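PDB 2Q5C: NtrC family transcriptional regulator from Clostridium acetobutylicum ATCC 824, which probably works as a sigma-54-dependent transcriptional activator, of which this chain is the N-terminal PrpR-type region, without the segments expected to bind ATP and DNA. Local coordinates for residues Asp53-Arg58 against Val69-Ile74; Ala98-Lys103 against Phe123-Glu128; Lys119-Leu124 against Lys139-Lys144. All blocks are in the same frame, centred on the assembly; numbering follows the deposited sequence. Where two conformers were deposited one is given.

Contact 1 of 3, residues Asp53-Arg58 against Val69-Ile74; sequences DAIISR and VSIPSI
The carbonyl oxygen of I74 is gripped twice: the amide of S57 donates to it, N to O 3.0 Å, and a water molecule donates a second bond. That water also hydrogen-bonds to S57 OG at 2.7 Å and to S73 OG at 2.8 Å, so it bridges two hydroxyls on the same face of the sheet. The OG of S57, lying between its own backbone N and carbonyl carbon (chi1 65°), is thereby brought to the water. Upstream, I74 N donates to I55 O at 2.8 Å, while I55 N donates to P72 O. This is the parallel pairing of strands 54-58 and 73-76, joined through helix 59-66 in a beta-alpha-beta crossover, with 73-76 the outermost strand of its four-stranded sheet. S57 and S73 lie under helix 59-66; on the other face I56 and A54 meet helix 170-187. There, I74 CD1 comes to 4.1 Å from A54 CB. Ahead of strand 73-76, I71 CD1 reaches I55 CD1 at 3.8 Å, the two side chains crossing at about a right angle, and the pyrrolidine of P72 rests its CD 3.4 Å from D53 O.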
ATOM      1  N   ASP A  53      10.013 -17.384  -4.985  1.00 19.69           N
ATOM      2  CA  ASP A  53       8.796 -18.180  -5.286  1.00 20.31           C
ATOM      3  C   ASP A  53       7.537 -17.316  -5.377  1.00 21.09           C
ATOM      4  O   ASP A  53       6.567 -17.694  -6.021  1.00 22.03           O
ATOM      5  CB  ASP A  53       8.592 -19.265  -4.243  1.00 21.10           C
ATOM      6  CG  ASP A  53       9.718 -20.259  -4.233  1.00 24.77           C
ATOM      7  OD1 ASP A  53       9.731 -21.109  -5.145  1.00 28.48           O
ATOM      8  OD2 ASP A  53      10.610 -20.179  -3.373  1.00 25.28           O
ATOM      9  N   ALA A  54       7.526 -16.179  -4.708  1.00 19.17           N
ATOM     10  CA  ALA A  54       6.364 -15.297  -4.733  1.00 18.65           C
ATOM     11  C   ALA A  54       6.780 -13.910  -4.280  1.00 17.72           C
ATOM     12  O   ALA A  54       7.789 -13.761  -3.609  1.00 17.73           O
ATOM     13  CB  ALA A  54       5.275 -15.822  -3.796  1.00 18.94           C
ATOM     14  N   ILE A  55       5.963 -12.916  -4.630  1.00 17.44           N
ATOM     15  CA  ILE A  55       6.138 -11.519  -4.229  1.00 16.84           C
ATOM     16  C   ILE A  55       4.866 -11.075  -3.532  1.00 17.45           C
ATOM     17  O   ILE A  55       3.758 -11.427  -3.974  1.00 18.08           O
ATOM     18  CB  ILE A  55       6.449 -10.642  -5.400  1.00 17.33           C
ATOM     19  CG1 ILE A  55       7.814 -11.091  -5.978  1.00 21.36           C
ATOM     20  CG2 ILE A  55       6.561  -9.152  -4.974  1.00 18.33           C
ATOM     21  CD1 ILE A  55       8.092 -10.591  -7.358  1.00 25.03           C
ATOM     22  N   ILE A  56       5.012 -10.348  -2.415  1.00 15.47           N
ATOM     23  CA  ILE A  56       3.915  -9.702  -1.682  1.00 15.30           C
ATOM     24  C   ILE A  56       4.123  -8.200  -1.749  1.00 15.15           C
ATOM     25  O   ILE A  56       5.249  -7.689  -1.589  1.00 15.13           O
ATOM     26  CB  ILE A  56       3.864 -10.181  -0.200  1.00 15.21           C
ATOM     27  CG1 ILE A  56       3.607 -11.689  -0.086  1.00 16.35           C
ATOM     28  CG2 ILE A  56       2.831  -9.352   0.555  1.00 14.58           C
ATOM     29  CD1 ILE A  56       3.751 -12.245   1.301  1.00 16.86           C
ATOM     30  N   SER A  57       3.037  -7.463  -1.969  1.00 15.81           N
ATOM     31  CA  SER A  57       3.085  -5.994  -2.019  1.00 16.36           C
ATOM     32  C   SER A  57       1.698  -5.497  -1.697  1.00 16.51           C
ATOM     33  O   SER A  57       0.828  -6.301  -1.411  1.00 18.23           O
ATOM     34  CB  SER A  57       3.653  -5.475  -3.333  1.00 16.20           C
ATOM     35  OG  SER A  57       2.778  -5.823  -4.396  1.00 18.03           O
ATOM     36  N   ARG A  58       1.487  -4.180  -1.722  1.00 17.90           N
ATOM     37  CA  ARG A  58       0.207  -3.655  -1.314  1.00 19.45           C
ATOM     38  C   ARG A  58      -0.321  -2.696  -2.352  1.00 19.87           C
ATOM     39  O   ARG A  58       0.432  -1.997  -3.028  1.00 20.26           O
ATOM     40  CB  ARG A  58       0.414  -2.946   0.020  1.00 20.70           C
ATOM     41  CG  ARG A  58      -0.856  -2.530   0.699  1.00 25.17           C
ATOM     42  CD  ARG A  58      -0.631  -2.478   2.202  1.00 31.38           C
ATOM     43  NE  ARG A  58       0.068  -1.273   2.620  1.00 36.59           N
ATOM     44  CZ  ARG A  58      -0.528  -0.222   3.202  1.00 40.21           C
ATOM     45  NH1 ARG A  58       0.193   0.829   3.540  1.00 42.29           N
ATOM     46  NH2 ARG A  58      -1.841  -0.229   3.444  1.00 41.55           N
ATOM     47  N   VAL A  69       5.316  -9.434 -13.805  1.00 25.88           N
ATOM     48  CA  VAL A  69       5.984 -10.689 -13.451  1.00 25.63           C
ATOM     49  C   VAL A  69       5.140 -11.903 -13.792  1.00 25.80           C
ATOM     50  O   VAL A  69       3.912 -11.803 -13.908  1.00 26.78           O
ATOM     51  CB  VAL A  69       6.437 -10.732 -11.943  1.00 24.99           C
ATOM     52  CG1 VAL A  69       7.289  -9.510 -11.635  1.00 27.52           C
ATOM     53  CG2 VAL A  69       5.242 -10.881 -10.968  1.00 24.19           C
ATOM     54  N   SER A  70       5.792 -13.058 -13.942  1.00 26.84           N
ATOM     55  CA  SER A  70       5.045 -14.288 -14.239  1.00 27.79           C
ATOM     56  C   SER A  70       4.906 -15.204 -13.036  1.00 27.68           C
ATOM     57  O   SER A  70       4.250 -16.240 -13.116  1.00 30.19           O
ATOM     58  CB  SER A  70       5.671 -15.042 -15.433  1.00 28.35           C
ATOM     59  OG  SER A  70       7.066 -15.218 -15.216  1.00 32.64           O
ATOM     60  N   ILE A  71       5.512 -14.829 -11.908  1.00 25.31           N
ATOM     61  CA  ILE A  71       5.398 -15.645 -10.706  1.00 23.69           C
ATOM     62  C   ILE A  71       4.244 -15.115  -9.839  1.00 22.44           C
ATOM     63  O   ILE A  71       3.740 -14.024 -10.120  1.00 22.73           O
ATOM     64  CB  ILE A  71       6.707 -15.664  -9.901  1.00 22.80           C
ATOM     65  CG1 ILE A  71       7.063 -14.253  -9.410  1.00 23.11           C
ATOM     66  CG2 ILE A  71       7.834 -16.233 -10.775  1.00 25.28           C
ATOM     67  CD1 ILE A  71       8.155 -14.228  -8.327  1.00 23.07           C
ATOM     68  N   PRO A  72       3.830 -15.883  -8.812  1.00 21.66           N
ATOM     69  CA  PRO A  72       2.750 -15.411  -7.926  1.00 21.79           C
ATOM     70  C   PRO A  72       3.020 -14.038  -7.291  1.00 21.59           C
ATOM     71  O   PRO A  72       4.111 -13.809  -6.746  1.00 21.88           O
ATOM     72  CB  PRO A  72       2.688 -16.483  -6.859  1.00 23.05           C
ATOM     73  CG  PRO A  72       3.133 -17.748  -7.591  1.00 22.68           C
ATOM     74  CD  PRO A  72       4.251 -17.261  -8.474  1.00 22.01           C
ATOM     75  N   SER A  73       2.047 -13.144  -7.440  1.00 21.12           N
ATOM     76  CA  SER A  73       2.070 -11.773  -6.919  1.00 20.11           C
ATOM     77  C   SER A  73       0.849 -11.670  -6.018  1.00 20.47           C
ATOM     78  O   SER A  73      -0.292 -11.790  -6.479  1.00 21.47           O
ATOM     79  CB  SER A  73       1.965 -10.731  -8.048  1.00 20.55           C
ATOM     80  OG  SER A  73       1.841  -9.387  -7.519  1.00 23.89           O
ATOM     81  N   ILE A  74       1.074 -11.444  -4.729  1.00 18.47           N
ATOM     82  CA  ILE A  74      -0.008 -11.388  -3.733  1.00 18.97           C
ATOM     83  C   ILE A  74      -0.149  -9.948  -3.287  1.00 18.82           C
ATOM     84  O   ILE A  74       0.855  -9.264  -3.045  1.00 18.07           O
ATOM     85  CB  ILE A  74       0.291 -12.307  -2.529  1.00 19.27           C
ATOM     86  CG1 ILE A  74       0.244 -13.783  -2.938  1.00 20.16           C
ATOM     87  CG2 ILE A  74      -0.654 -12.051  -1.369  1.00 20.83           C
ATOM     88  CD1 ILE A  74       1.509 -14.260  -3.689  1.00 25.38           C
TER
HETATM   89  O   HOH W   1       2.825  -8.424  -5.087  1.00 20.08           O

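Contact 2 of 3, residues Ala98-Lys103 against Phe123-Glu128; sequences ALIAYK and FLFSSE
F125 and Y102 are brought together by different first torsions: F125 CG stands between its backbone N and carbonyl carbon (chi1 76°), and the end of the side chain comes nearer to strand 96-102, while Y102 CG is anti to its N (chi1 -174°). The tyrosine presents its edge to the phenylalanine face in a T-shaped pair, ring centroids 5.3 Å apart and planes at 60°, with Y102 CD1 3.7 Å above the F125 plane, offset toward the rim. K103 CG in turn lies 3.8 Å over the centre of the Y102 ring. The backbones run parallel, edge strand 119-125 beside strand 96-102, in the second of two alpha/beta domains, each with a parallel sheet of order 2-1-3-4, as in the chelatase-like fold of PrpR N-terminal regions. Four backbone hydrogen bonds alternate in direction, ending with K103 N to F125 O at 2.7 Å. I100 lies on the same side of the sheet as F123 and F125, its CG2 3.7 Å from F125 CD2, under helices 131-140 and 150-158; A98 CB presses on F123 CE2 at 3.5 Å. A101 CB meets L124 CD2 at 3.8 Å on the opposite face. At the end of strand 96-102, D63 OD2 of helix 59-66 in the first domain forms a hydrogen bond with Y102 OH and a salt bridge with K103 NZ. A glycerol near F125 and a sulfate near S127 may mark a pocket here.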
ATOM      1  N   ALA A  98      -8.405  15.451   2.055  1.00 20.29           N
ATOM      2  CA  ALA A  98      -8.524  14.740   0.778  1.00 20.47           C
ATOM      3  C   ALA A  98      -8.175  13.288   1.036  1.00 20.22           C
ATOM      4  O   ALA A  98      -7.122  13.020   1.607  1.00 21.22           O
ATOM      5  CB  ALA A  98      -7.572  15.305  -0.268  1.00 22.26           C
ATOM      6  N   LEU A  99      -9.047  12.384   0.618  1.00 19.67           N
ATOM      7  CA  LEU A  99      -8.742  10.953   0.701  1.00 21.28           C
ATOM      8  C   LEU A  99      -8.484  10.498  -0.715  1.00 21.39           C
ATOM      9  O   LEU A  99      -9.370  10.600  -1.577  1.00 22.33           O
ATOM     10  CB  LEU A  99      -9.948  10.238   1.288  1.00 21.09           C
ATOM     11  CG  LEU A  99      -9.842   8.713   1.414  1.00 24.47           C
ATOM     12  CD1 LEU A  99      -8.712   8.325   2.350  1.00 26.31           C
ATOM     13  CD2 LEU A  99     -11.177   8.238   1.942  1.00 29.46           C
ATOM     14  N   ILE A 100      -7.274   9.996  -0.964  1.00 21.04           N
ATOM     15  CA  ILE A 100      -6.876   9.640  -2.316  1.00 21.67           C
ATOM     16  C   ILE A 100      -6.744   8.129  -2.407  1.00 21.15           C
ATOM     17  O   ILE A 100      -5.977   7.516  -1.649  1.00 22.85           O
ATOM     18  CB  ILE A 100      -5.576  10.356  -2.759  1.00 22.23           C
ATOM     19  CG1 ILE A 100      -5.803  11.884  -2.734  1.00 23.35           C
ATOM     20  CG2 ILE A 100      -5.127   9.866  -4.157  1.00 23.60           C
ATOM     21  CD1 ILE A 100      -4.639  12.728  -3.154  1.00 21.52           C
ATOM     22  N   ALA A 101      -7.513   7.527  -3.298  1.00 21.19           N
ATOM     23  CA  ALA A 101      -7.478   6.070  -3.433  1.00 21.25           C
ATOM     24  C   ALA A 101      -7.123   5.657  -4.848  1.00 22.13           C
ATOM     25  O   ALA A 101      -7.385   6.383  -5.801  1.00 22.32           O
ATOM     26  CB  ALA A 101      -8.799   5.473  -3.057  1.00 21.62           C
ATOM     27  N   TYR A 102      -6.526   4.475  -4.973  1.00 22.96           N
ATOM     28  CA  TYR A 102      -6.209   3.877  -6.263  1.00 24.20           C
ATOM     29  C   TYR A 102      -7.429   3.184  -6.843  1.00 24.98           C
ATOM     30  O   TYR A 102      -7.942   2.242  -6.242  1.00 25.09           O
ATOM     31  CB  TYR A 102      -5.106   2.831  -6.089  1.00 25.27           C
ATOM     32  CG  TYR A 102      -4.582   2.232  -7.384  1.00 26.81           C
ATOM     33  CD1 TYR A 102      -3.984   3.042  -8.336  1.00 28.27           C
ATOM     34  CD2 TYR A 102      -4.641   0.849  -7.624  1.00 28.14           C
ATOM     35  CE1 TYR A 102      -3.465   2.528  -9.506  1.00 30.00           C
ATOM     36  CE2 TYR A 102      -4.126   0.321  -8.834  1.00 28.18           C
ATOM     37  CZ  TYR A 102      -3.536   1.181  -9.747  1.00 29.52           C
ATOM     38  OH  TYR A 102      -2.968   0.753 -10.948  1.00 31.36           O
ATOM     39  N   LYS A 103      -7.867   3.665  -8.011  1.00 25.78           N
ATOM     40  CA  LYS A 103      -8.982   3.097  -8.808  1.00 28.86           C
ATOM     41  C   LYS A 103     -10.375   3.158  -8.182  1.00 30.03           C
ATOM     42  O   LYS A 103     -11.311   3.656  -8.822  1.00 31.27           O
ATOM     43  CB  LYS A 103      -8.641   1.694  -9.361  1.00 29.00           C
ATOM     44  CG  LYS A 103      -7.495   1.734 -10.342  1.00 30.44           C
ATOM     45  CD  LYS A 103      -7.204   0.397 -11.031  1.00 32.16           C
ATOM     46  CE  LYS A 103      -6.082   0.556 -12.041  1.00 36.79           C
ATOM     47  NZ  LYS A 103      -5.672  -0.722 -12.735  1.00 41.11           N
ATOM     48  N   PHE A 123     -10.605  11.602  -4.063  1.00 23.95           N
ATOM     49  CA  PHE A 123      -9.973  11.676  -5.372  1.00 24.92           C
ATOM     50  C   PHE A 123      -9.492  10.287  -5.722  1.00 24.80           C
ATOM     51  O   PHE A 123      -8.944   9.593  -4.868  1.00 24.35           O
ATOM     52  CB  PHE A 123      -8.760  12.610  -5.348  1.00 25.27           C
ATOM     53  CG  PHE A 123      -9.063  14.041  -4.917  1.00 26.94           C
ATOM     54  CD1 PHE A 123      -9.138  15.061  -5.859  1.00 30.35           C
ATOM     55  CD2 PHE A 123      -9.236  14.359  -3.572  1.00 28.19           C
ATOM     56  CE1 PHE A 123      -9.385  16.392  -5.454  1.00 30.25           C
ATOM     57  CE2 PHE A 123      -9.494  15.680  -3.166  1.00 29.57           C
ATOM     58  CZ  PHE A 123      -9.572  16.694  -4.113  1.00 29.89           C
ATOM     59  N   LEU A 124      -9.705   9.873  -6.961  1.00 24.48           N
ATOM     60  CA  LEU A 124      -9.239   8.559  -7.438  1.00 24.75           C
ATOM     61  C   LEU A 124      -8.121   8.717  -8.461  1.00 24.81           C
ATOM     62  O   LEU A 124      -8.130   9.664  -9.247  1.00 25.49           O
ATOM     63  CB  LEU A 124     -10.398   7.754  -8.030  1.00 25.29           C
ATOM     64  CG  LEU A 124     -11.579   7.428  -7.108  1.00 27.44           C
ATOM     65  CD1 LEU A 124     -12.660   6.657  -7.844  1.00 30.58           C
ATOM     66  CD2 LEU A 124     -11.127   6.659  -5.853  1.00 28.35           C
ATOM     67  N   PHE A 125      -7.138   7.818  -8.452  1.00 23.84           N
ATOM     68  CA  PHE A 125      -6.073   7.817  -9.453  1.00 23.71           C
ATOM     69  C   PHE A 125      -5.903   6.397  -9.970  1.00 24.29           C
ATOM     70  O   PHE A 125      -6.230   5.436  -9.268  1.00 23.90           O
ATOM     71  CB  PHE A 125      -4.752   8.432  -8.956  1.00 23.45           C
ATOM     72  CG  PHE A 125      -3.939   7.541  -8.025  1.00 23.09           C
ATOM     73  CD1 PHE A 125      -2.770   6.914  -8.461  1.00 26.81           C
ATOM     74  CD2 PHE A 125      -4.329   7.361  -6.701  1.00 23.55           C
ATOM     75  CE1 PHE A 125      -2.014   6.111  -7.597  1.00 25.82           C
ATOM     76  CE2 PHE A 125      -3.573   6.533  -5.827  1.00 23.64           C
ATOM     77  CZ  PHE A 125      -2.432   5.916  -6.274  1.00 23.78           C
ATOM     78  N   SER A 126      -5.455   6.279 -11.217  1.00 25.23           N
ATOM     79  CA  SER A 126      -5.308   4.971 -11.858  1.00 26.27           C
ATOM     80  C   SER A 126      -3.903   4.666 -12.322  1.00 25.60           C
ATOM     81  O   SER A 126      -3.642   3.548 -12.795  1.00 26.90           O
ATOM     82  CB  SER A 126      -6.273   4.837 -13.042  1.00 27.03           C
ATOM     83  OG  SER A 126      -7.594   4.649 -12.562  1.00 31.80           O
ATOM     84  N   SER A 127      -3.000   5.634 -12.203  0.50 24.49           N
ATOM     85  CA  SER A 127      -1.619   5.441 -12.622  0.50 24.19           C
ATOM     86  C   SER A 127      -0.682   6.345 -11.851  0.50 23.95           C
ATOM     87  O   SER A 127      -1.076   7.423 -11.384  0.50 23.62           O
ATOM     88  CB  SER A 127      -1.473   5.700 -14.127  0.50 24.72           C
ATOM     89  OG  SER A 127      -1.638   7.076 -14.403  0.50 25.08           O
ATOM     90  N   GLU A 128       0.566   5.906 -11.738  1.00 23.59           N
ATOM     91  CA  GLU A 128       1.627   6.668 -11.092  1.00 23.79           C
ATOM     92  C   GLU A 128       1.781   8.059 -11.683  1.00 24.31           C
ATOM     93  O   GLU A 128       2.063   9.019 -10.957  1.00 23.79           O
ATOM     94  CB  GLU A 128       2.954   5.892 -11.233  1.00 23.69           C
ATOM     95  CG  GLU A 128       4.174   6.586 -10.692  1.00 24.82           C
ATOM     96  CD  GLU A 128       5.372   5.682 -10.584  1.00 26.01           C
ATOM     97  OE1 GLU A 128       5.305   4.541 -11.086  1.00 29.22           O
ATOM     98  OE2 GLU A 128       6.367   6.112  -9.969  1.00 30.50           O
TER

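Contact 3 of 3, residues Lys119-Leu124 against Lys139-Lys144; sequences KIKEFL and KTENIK
K121 meets I143 and E141 where the beta-alpha-beta crossover that leaves edge strand 119-125 through helix 131-140 turns back toward strand 145-148. The helix ends at T140, and E141 is the first residue to abandon helical backbone angles; N142 then takes a left-handed conformation, its N bonded to K139 O at 2.9 Å, and the chain is redirected so that I143 faces the sheet. The I143 side chain is extended, with CG1 anti to the carbonyl carbon, and its tip CD1 touches K121 CB at 3.8 Å. The same methyl lies near the edge of the F123 ring, 4.4 Å from CE2.

The lysine meets the carboxylate of E141 with a methylene and not with its ammonium. K121 departs with CG anti to its backbone N and bends at its last torsion (chi4 52°), and it is CE, not NZ, that lies nearest the carboxylate, 3.8 Å from E141 OE1. The ammonium stays 5.0 Å from the same oxygen (NZ to OE1), too far for a salt bridge, although the opposite charges may still attract weakly. E141 folds at chi2 (-69°), and the two side chains cross at about a right angle. E141 also touches a crystal neighbour, which may influence its conformation. F123 is further bordered by L134, K137 and V138 of helix 131-140, while I143 reaches A98 on the adjoining strand. The carboxylate plane of E141 is turned 57° from the F123 ring, and E141 CG sits at the ring edge, 4.1 Å from F123 CZ.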
ATOM      1  N   LYS A 119     -14.791  16.368   7.068  1.00 23.39           N
ATOM      2  CA  LYS A 119     -15.230  16.605   5.710  1.00 24.46           C
ATOM      3  C   LYS A 119     -14.170  15.988   4.822  1.00 24.04           C
ATOM      4  O   LYS A 119     -12.971  16.207   5.024  1.00 24.32           O
ATOM      5  CB  LYS A 119     -15.354  18.114   5.433  1.00 24.99           C
ATOM      6  CG  LYS A 119     -16.042  18.430   4.112  1.00 30.31           C
ATOM      7  CD  LYS A 119     -16.347  19.919   3.992  1.00 35.73           C
ATOM      8  CE  LYS A 119     -16.900  20.233   2.602  1.00 38.18           C
ATOM      9  NZ  LYS A 119     -16.311  21.506   2.067  1.00 42.56           N
ATOM     10  N   ILE A 120     -14.615  15.179   3.876  1.00 23.28           N
ATOM     11  CA  ILE A 120     -13.698  14.450   3.022  1.00 23.29           C
ATOM     12  C   ILE A 120     -14.047  14.698   1.577  1.00 22.88           C
ATOM     13  O   ILE A 120     -15.217  14.557   1.185  1.00 24.39           O
ATOM     14  CB  ILE A 120     -13.787  12.934   3.319  1.00 23.43           C
ATOM     15  CG1 ILE A 120     -13.176  12.638   4.689  1.00 25.86           C
ATOM     16  CG2 ILE A 120     -13.046  12.105   2.266  1.00 24.44           C
ATOM     17  CD1 ILE A 120     -13.480  11.291   5.203  1.00 26.78           C
ATOM     18  N   LYS A 121     -13.045  15.076   0.794  1.00 22.93           N
ATOM     19  CA  LYS A 121     -13.169  15.072  -0.662  1.00 24.32           C
ATOM     20  C   LYS A 121     -12.359  13.893  -1.161  1.00 23.50           C
ATOM     21  O   LYS A 121     -11.186  13.766  -0.848  1.00 22.54           O
ATOM     22  CB  LYS A 121     -12.675  16.371  -1.280  1.00 25.78           C
ATOM     23  CG  LYS A 121     -12.976  16.473  -2.775  1.00 30.34           C
ATOM     24  CD  LYS A 121     -13.102  17.937  -3.233  1.00 33.66           C
ATOM     25  CE  LYS A 121     -13.580  18.064  -4.689  1.00 35.19           C
ATOM     26  NZ  LYS A 121     -14.825  17.292  -4.989  1.00 39.58           N
ATOM     27  N   GLU A 122     -13.008  13.020  -1.917  1.00 23.75           N
ATOM     28  CA  GLU A 122     -12.360  11.813  -2.419  1.00 24.12           C
ATOM     29  C   GLU A 122     -11.830  12.056  -3.824  1.00 24.41           C
ATOM     30  O   GLU A 122     -12.513  12.660  -4.674  1.00 25.79           O
ATOM     31  CB  GLU A 122     -13.381  10.686  -2.402  1.00 24.15           C
ATOM     32  CG  GLU A 122     -12.854   9.359  -2.949  1.00 28.03           C
ATOM     33  CD  GLU A 122     -13.950   8.324  -3.026  1.00 32.45           C
ATOM     34  OE1 GLU A 122     -14.376   7.829  -1.955  1.00 33.65           O
ATOM     35  OE2 GLU A 122     -14.413   8.026  -4.146  1.00 34.81           O
ATOM     36  N   PHE A 123     -10.605  11.602  -4.063  1.00 23.95           N
ATOM     37  CA  PHE A 123      -9.973  11.676  -5.372  1.00 24.92           C
ATOM     38  C   PHE A 123      -9.492  10.287  -5.722  1.00 24.80           C
ATOM     39  O   PHE A 123      -8.944   9.593  -4.868  1.00 24.35           O
ATOM     40  CB  PHE A 123      -8.760  12.610  -5.348  1.00 25.27           C
ATOM     41  CG  PHE A 123      -9.063  14.041  -4.917  1.00 26.94           C
ATOM     42  CD1 PHE A 123      -9.138  15.061  -5.859  1.00 30.35           C
ATOM     43  CD2 PHE A 123      -9.236  14.359  -3.572  1.00 28.19           C
ATOM     44  CE1 PHE A 123      -9.385  16.392  -5.454  1.00 30.25           C
ATOM     45  CE2 PHE A 123      -9.494  15.680  -3.166  1.00 29.57           C
ATOM     46  CZ  PHE A 123      -9.572  16.694  -4.113  1.00 29.89           C
ATOM     47  N   LEU A 124      -9.705   9.873  -6.961  1.00 24.48           N
ATOM     48  CA  LEU A 124      -9.239   8.559  -7.438  1.00 24.75           C
ATOM     49  C   LEU A 124      -8.121   8.717  -8.461  1.00 24.81           C
ATOM     50  O   LEU A 124      -8.130   9.664  -9.247  1.00 25.49           O
ATOM     51  CB  LEU A 124     -10.398   7.754  -8.030  1.00 25.29           C
ATOM     52  CG  LEU A 124     -11.579   7.428  -7.108  1.00 27.44           C
ATOM     53  CD1 LEU A 124     -12.660   6.657  -7.844  1.00 30.58           C
ATOM     54  CD2 LEU A 124     -11.127   6.659  -5.853  1.00 28.35           C
ATOM     55  N   LYS A 139      -4.609  21.092  -3.810  1.00 22.24           N
ATOM     56  CA  LYS A 139      -4.262  22.454  -3.367  1.00 23.47           C
ATOM     57  C   LYS A 139      -5.313  23.401  -3.895  1.00 21.97           C
ATOM     58  O   LYS A 139      -5.753  24.298  -3.184  1.00 21.70           O
ATOM     59  CB  LYS A 139      -2.910  22.926  -3.901  1.00 25.37           C
ATOM     60  CG  LYS A 139      -1.725  22.250  -3.334  1.00 28.76           C
ATOM     61  CD  LYS A 139      -0.439  22.765  -3.965  1.00 34.83           C
ATOM     62  CE  LYS A 139       0.330  23.686  -3.027  1.00 37.96           C
ATOM     63  NZ  LYS A 139       1.790  23.692  -3.387  1.00 41.21           N
ATOM     64  N   THR A 140      -5.741  23.213  -5.152  1.00 20.75           N
ATOM     65  CA  THR A 140      -6.702  24.147  -5.750  1.00 21.11           C
ATOM     66  C   THR A 140      -8.068  24.065  -5.098  1.00 21.23           C
ATOM     67  O   THR A 140      -8.900  25.005  -5.226  1.00 21.31           O
ATOM     68  CB  THR A 140      -6.875  23.960  -7.288  1.00 20.84           C
ATOM     69  OG1 THR A 140      -7.562  22.718  -7.583  1.00 21.74           O
ATOM     70  CG2 THR A 140      -5.568  24.029  -7.994  1.00 21.75           C
ATOM     71  N   GLU A 141      -8.337  22.950  -4.402  1.00 21.76           N
ATOM     72  CA  GLU A 141      -9.579  22.759  -3.675  1.00 22.90           C
ATOM     73  C   GLU A 141      -9.490  23.323  -2.261  1.00 22.56           C
ATOM     74  O   GLU A 141     -10.396  23.129  -1.455  1.00 25.36           O
ATOM     75  CB  GLU A 141      -9.963  21.261  -3.625  1.00 23.47           C
ATOM     76  CG  GLU A 141     -10.243  20.630  -4.968  1.00 26.70           C
ATOM     77  CD  GLU A 141     -11.518  21.117  -5.632  1.00 29.73           C
ATOM     78  OE1 GLU A 141     -12.410  21.661  -4.938  1.00 29.66           O
ATOM     79  OE2 GLU A 141     -11.634  20.916  -6.861  1.00 32.77           O
ATOM     80  N   ASN A 142      -8.388  24.013  -1.959  1.00 22.05           N
ATOM     81  CA  ASN A 142      -8.159  24.600  -0.638  1.00 22.79           C
ATOM     82  C   ASN A 142      -8.082  23.555   0.488  1.00 22.19           C
ATOM     83  O   ASN A 142      -8.430  23.817   1.642  1.00 23.65           O
ATOM     84  CB  ASN A 142      -9.224  25.666  -0.313  1.00 23.16           C
ATOM     85  CG  ASN A 142      -8.756  26.644   0.756  1.00 25.10           C
ATOM     86  OD1 ASN A 142      -7.560  26.974   0.864  1.00 26.22           O
ATOM     87  ND2 ASN A 142      -9.702  27.076   1.595  1.00 29.56           N
ATOM     88  N   ILE A 143      -7.564  22.390   0.143  1.00 22.03           N
ATOM     89  CA  ILE A 143      -7.407  21.318   1.134  1.00 22.19           C
ATOM     90  C   ILE A 143      -5.937  21.207   1.493  1.00 21.55           C
ATOM     91  O   ILE A 143      -5.080  21.281   0.611  1.00 21.93           O
ATOM     92  CB  ILE A 143      -7.951  20.014   0.561  1.00 21.29           C
ATOM     93  CG1 ILE A 143      -9.470  20.116   0.408  1.00 23.00           C
ATOM     94  CG2 ILE A 143      -7.643  18.827   1.493  1.00 21.82           C
ATOM     95  CD1 ILE A 143     -10.104  18.994  -0.401  1.00 25.22           C
ATOM     96  N   LYS A 144      -5.654  21.069   2.790  1.00 21.37           N
ATOM     97  CA  LYS A 144      -4.291  21.087   3.282  1.00 22.34           C
ATOM     98  C   LYS A 144      -3.794  19.743   3.833  1.00 20.82           C
ATOM     99  O   LYS A 144      -2.650  19.644   4.246  1.00 20.66           O
ATOM    100  CB  LYS A 144      -4.152  22.157   4.369  1.00 23.71           C
ATOM    101  CG  LYS A 144      -4.640  23.534   3.882  1.00 29.35           C
ATOM    102  CD  LYS A 144      -4.278  24.634   4.830  1.00 35.46           C
ATOM    103  CE  LYS A 144      -4.698  25.984   4.259  1.00 38.98           C
ATOM    104  NZ  LYS A 144      -6.137  25.966   3.831  1.00 43.19           N
TER

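Contacts 1 and 2 are equivalent in kind, each a parallel strand pair across a beta-alpha-beta unit, but in different sheets of order 2-1-3-4, with centres 22 Å apart and no direct touch. Both are held by backbone bonds and contain more buried residues than contact 3, their centres about 14 Å and 12 Å from the chain centre; contact 1 adds a water-bridged serine pair, contact 2 an aromatic pair. Contact 3 shares strand 119-125 with contact 2, and F123 belongs to both. Its centre lies about 20 Å out, fewer residues touch, and, with no hydrogen bond between its segments, it relies on a methyl group, lysine methylenes, a carboxylate and a ring edge.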